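Arylmalonate decarboxylase (Bordetella bronchiseptica, PDB 3DTV) catalyses the decarboxylation of 2-aryl-2-methylmalonates, releasing carbon dioxide and giving 2-arylpropionates. Local coordinates at residues 7-12 / 29-34. Residues are numbered along the deposited sequence; the frame is centred on the assembly and turned at random.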
ATOM      1  N   PRO D   7      17.814  -6.566   4.208  1.00 65.47           N
ATOM      2  CA  PRO D   7      17.464  -5.498   5.163  1.00 62.01           C
ATOM      3  C   PRO D   7      16.244  -5.846   6.015  1.00 57.48           C
ATOM      4  O   PRO D   7      15.301  -6.502   5.528  1.00 55.50           O
ATOM      5  CB  PRO D   7      17.180  -4.296   4.253  1.00 62.55           C
ATOM      6  CG  PRO D   7      16.823  -4.923   2.876  1.00 63.40           C
ATOM      7  CD  PRO D   7      17.595  -6.187   2.796  1.00 65.28           C
ATOM      8  N   THR D   8      16.242  -5.424   7.283  1.00 54.22           N
ATOM      9  CA  THR D   8      15.017  -5.597   8.094  1.00 50.46           C
ATOM     10  C   THR D   8      13.990  -4.528   7.704  1.00 46.79           C
ATOM     11  O   THR D   8      14.214  -3.360   7.921  1.00 44.62           O
ATOM     12  CB  THR D   8      15.300  -5.559   9.616  1.00 50.04           C
ATOM     13  OG1 THR D   8      16.114  -6.696   9.985  1.00 49.71           O
ATOM     14  CG2 THR D   8      14.004  -5.563  10.400  1.00 46.55           C
ATOM     15  N   ILE D   9      12.882  -4.943   7.100  1.00 44.74           N
ATOM     16  CA  ILE D   9      11.808  -4.024   6.699  1.00 42.26           C
ATOM     17  C   ILE D   9      10.822  -3.756   7.863  1.00 40.17           C
ATOM     18  O   ILE D   9      10.175  -4.668   8.369  1.00 41.30           O
ATOM     19  CB  ILE D   9      11.033  -4.582   5.459  1.00 44.01           C
ATOM     20  CG1 ILE D   9      12.015  -4.885   4.315  1.00 45.01           C
ATOM     21  CG2 ILE D   9       9.901  -3.606   5.037  1.00 42.03           C
ATOM     22  CD1 ILE D   9      12.914  -3.684   3.905  1.00 41.57           C
ATOM     23  N   GLY D  10      10.730  -2.509   8.295  1.00 38.05           N
ATOM     24  CA  GLY D  10       9.808  -2.091   9.346  1.00 35.44           C
ATOM     25  C   GLY D  10       8.512  -1.530   8.787  1.00 33.78           C
ATOM     26  O   GLY D  10       8.507  -0.676   7.885  1.00 34.60           O
ATOM     27  N   MET D  11       7.390  -1.992   9.298  1.00 32.32           N
ATOM     28  CA  MET D  11       6.119  -1.433   8.811  1.00 33.41           C
ATOM     29  C   MET D  11       5.199  -1.062   9.940  1.00 31.51           C
ATOM     30  O   MET D  11       5.053  -1.859  10.869  1.00 31.50           O
ATOM     31  CB  MET D  11       5.411  -2.469   7.907  1.00 35.13           C
ATOM     32  CG  MET D  11       6.087  -2.618   6.513  1.00 37.82           C
ATOM     33  SD  MET D  11       5.126  -3.754   5.468  1.00 39.01           S
ATOM     34  CE  MET D  11       5.712  -3.246   3.865  1.00 41.10           C
ATOM     35  N   ILE D  12       4.535   0.086   9.831  1.00 29.56           N
ATOM     36  CA  ILE D  12       3.520   0.490  10.810  1.00 27.07           C
ATOM     37  C   ILE D  12       2.154   0.220  10.178  1.00 28.79           C
ATOM     38  O   ILE D  12       1.863   0.722   9.093  1.00 29.66           O
ATOM     39  CB  ILE D  12       3.632   2.005  11.185  1.00 27.88           C
ATOM     40  CG1 ILE D  12       5.068   2.355  11.693  1.00 26.60           C
ATOM     41  CG2 ILE D  12       2.558   2.417  12.232  1.00 24.51           C
ATOM     42  CD1 ILE D  12       5.282   3.804  11.857  1.00 27.49           C
ATOM     43  N   PRO D  29      11.872 -13.817   0.132  1.00 57.78           N
ATOM     44  CA  PRO D  29      12.092 -14.949   1.044  1.00 60.65           C
ATOM     45  C   PRO D  29      13.010 -14.691   2.240  1.00 62.25           C
ATOM     46  O   PRO D  29      12.684 -15.073   3.377  1.00 64.17           O
ATOM     47  CB  PRO D  29      12.682 -16.045   0.122  1.00 61.08           C
ATOM     48  CG  PRO D  29      12.046 -15.784  -1.167  1.00 61.07           C
ATOM     49  CD  PRO D  29      11.901 -14.257  -1.276  1.00 59.29           C
ATOM     50  N   ASP D  30      14.161 -14.098   2.012  1.00 62.72           N
ATOM     51  CA  ASP D  30      15.056 -13.999   3.142  1.00 65.50           C
ATOM     52  C   ASP D  30      14.960 -12.676   3.927  1.00 62.63           C
ATOM     53  O   ASP D  30      15.680 -12.503   4.917  1.00 63.62           O
ATOM     54  CB  ASP D  30      16.488 -14.267   2.705  1.00 69.35           C
ATOM     55  CG  ASP D  30      16.696 -15.713   2.264  1.00 73.91           C
ATOM     56  OD1 ASP D  30      16.104 -16.663   2.862  1.00 73.96           O
ATOM     57  OD2 ASP D  30      17.473 -15.880   1.305  1.00 76.11           O
ATOM     58  N   LEU D  31      14.103 -11.747   3.502  1.00 58.34           N
ATOM     59  CA  LEU D  31      14.058 -10.422   4.183  1.00 53.95           C
ATOM     60  C   LEU D  31      13.351 -10.493   5.523  1.00 51.72           C
ATOM     61  O   LEU D  31      12.175 -10.789   5.560  1.00 51.30           O
ATOM     62  CB  LEU D  31      13.459  -9.328   3.286  1.00 52.59           C
ATOM     63  CG  LEU D  31      14.482  -8.402   2.583  1.00 52.73           C
ATOM     64  CD1 LEU D  31      15.597  -9.223   2.015  1.00 55.47           C
ATOM     65  CD2 LEU D  31      13.878  -7.598   1.478  1.00 52.46           C
ATOM     66  N   PRO D  32      14.062 -10.210   6.625  1.00 51.35           N
ATOM     67  CA  PRO D  32      13.350 -10.034   7.884  1.00 50.59           C
ATOM     68  C   PRO D  32      12.431  -8.801   7.816  1.00 47.67           C
ATOM     69  O   PRO D  32      12.748  -7.837   7.128  1.00 45.43           O
ATOM     70  CB  PRO D  32      14.462  -9.737   8.893  1.00 51.38           C
ATOM     71  CG  PRO D  32      15.713 -10.105   8.258  1.00 51.85           C
ATOM     72  CD  PRO D  32      15.508  -9.944   6.783  1.00 52.51           C
ATOM     73  N   PHE D  33      11.291  -8.862   8.499  1.00 45.25           N
ATOM     74  CA  PHE D  33      10.397  -7.718   8.595  1.00 43.99           C
ATOM     75  C   PHE D  33       9.784  -7.698   9.986  1.00 44.99           C
ATOM     76  O   PHE D  33       9.636  -8.763  10.603  1.00 46.02           O
ATOM     77  CB  PHE D  33       9.314  -7.750   7.523  1.00 39.82           C
ATOM     78  CG  PHE D  33       8.383  -8.917   7.651  1.00 43.55           C
ATOM     79  CD1 PHE D  33       7.154  -8.764   8.287  1.00 39.73           C
ATOM     80  CD2 PHE D  33       8.731 -10.184   7.110  1.00 41.80           C
ATOM     81  CE1 PHE D  33       6.323  -9.814   8.444  1.00 42.71           C
ATOM     82  CE2 PHE D  33       7.857 -11.253   7.241  1.00 43.53           C
ATOM     83  CZ  PHE D  33       6.651 -11.075   7.899  1.00 43.46           C
ATOM     84  N   ILE D  34       9.453  -6.492  10.471  1.00 42.73           N
ATOM     85  CA  ILE D  34       8.835  -6.281  11.779  1.00 43.10           C
ATOM     86  C   ILE D  34       7.701  -5.283  11.587  1.00 42.05           C
ATOM     87  O   ILE D  34       7.828  -4.332  10.814  1.00 41.75           O
ATOM     88  CB  ILE D  34       9.836  -5.635  12.777  1.00 45.65           C
ATOM     89  CG1 ILE D  34      11.067  -6.544  12.979  1.00 46.91           C
ATOM     90  CG2 ILE D  34       9.148  -5.344  14.125  1.00 45.81           C
ATOM     91  CD1 ILE D  34      12.180  -5.854  13.725  1.00 47.57           C
TER
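I9 and G10 pair in parallel with F33 and I34, and the segments 7-11 and 31-34 run 35° apart. They belong to the two strands of a beta-alpha-beta unit, with helix 20-25 between them. Strand 33-37 is an edge strand of a four-stranded parallel sheet, with strand 9-13 beside it. Three backbone hydrogen bonds hold the start of the pairing. I9 N donates to P32 O at 2.9 Å. I9 O then accepts from I34 N, and M11 N closes on I34 O at 2.8 Å. A further backbone bond between M11 and S36 carries the pairing on. CA-H groups of T8 and G10 add contacts to the carbonyl oxygens of P32 and I34.

The side chains divide between the two faces of the sheet. On one face, T8 meets I34. With T8 OG1 beside the backbone N (chi1 -65°), CG2 takes the position opposite that N and meets I34 CD1 at 3.8 Å. Helix 48-64 also covers I34 on this face, through L62. T8 OG1 sits above and beyond the CB-CG edge of the P32 ring, 3.6 Å from P32 CB, and the two side chains cross at about a right angle.

On the other face, F33 CB lies 3.3 Å from I9 O, and its closest side-chain neighbour across the pair is I9 CB at 4.2 Å. A chi1 of 64° places F33 CG between its own N and C and turns the ring from I9 to P21 and A25 of helix 20-25. L31 O lies in plane at the ring edge. Helix 211-223 packs against P7, I9 and L31. Before the strands begin, L31 reaches the P7 ring: its CD1 packs 3.7 Å from P7 CD, and its CG lies 3.6 Å from P7 O.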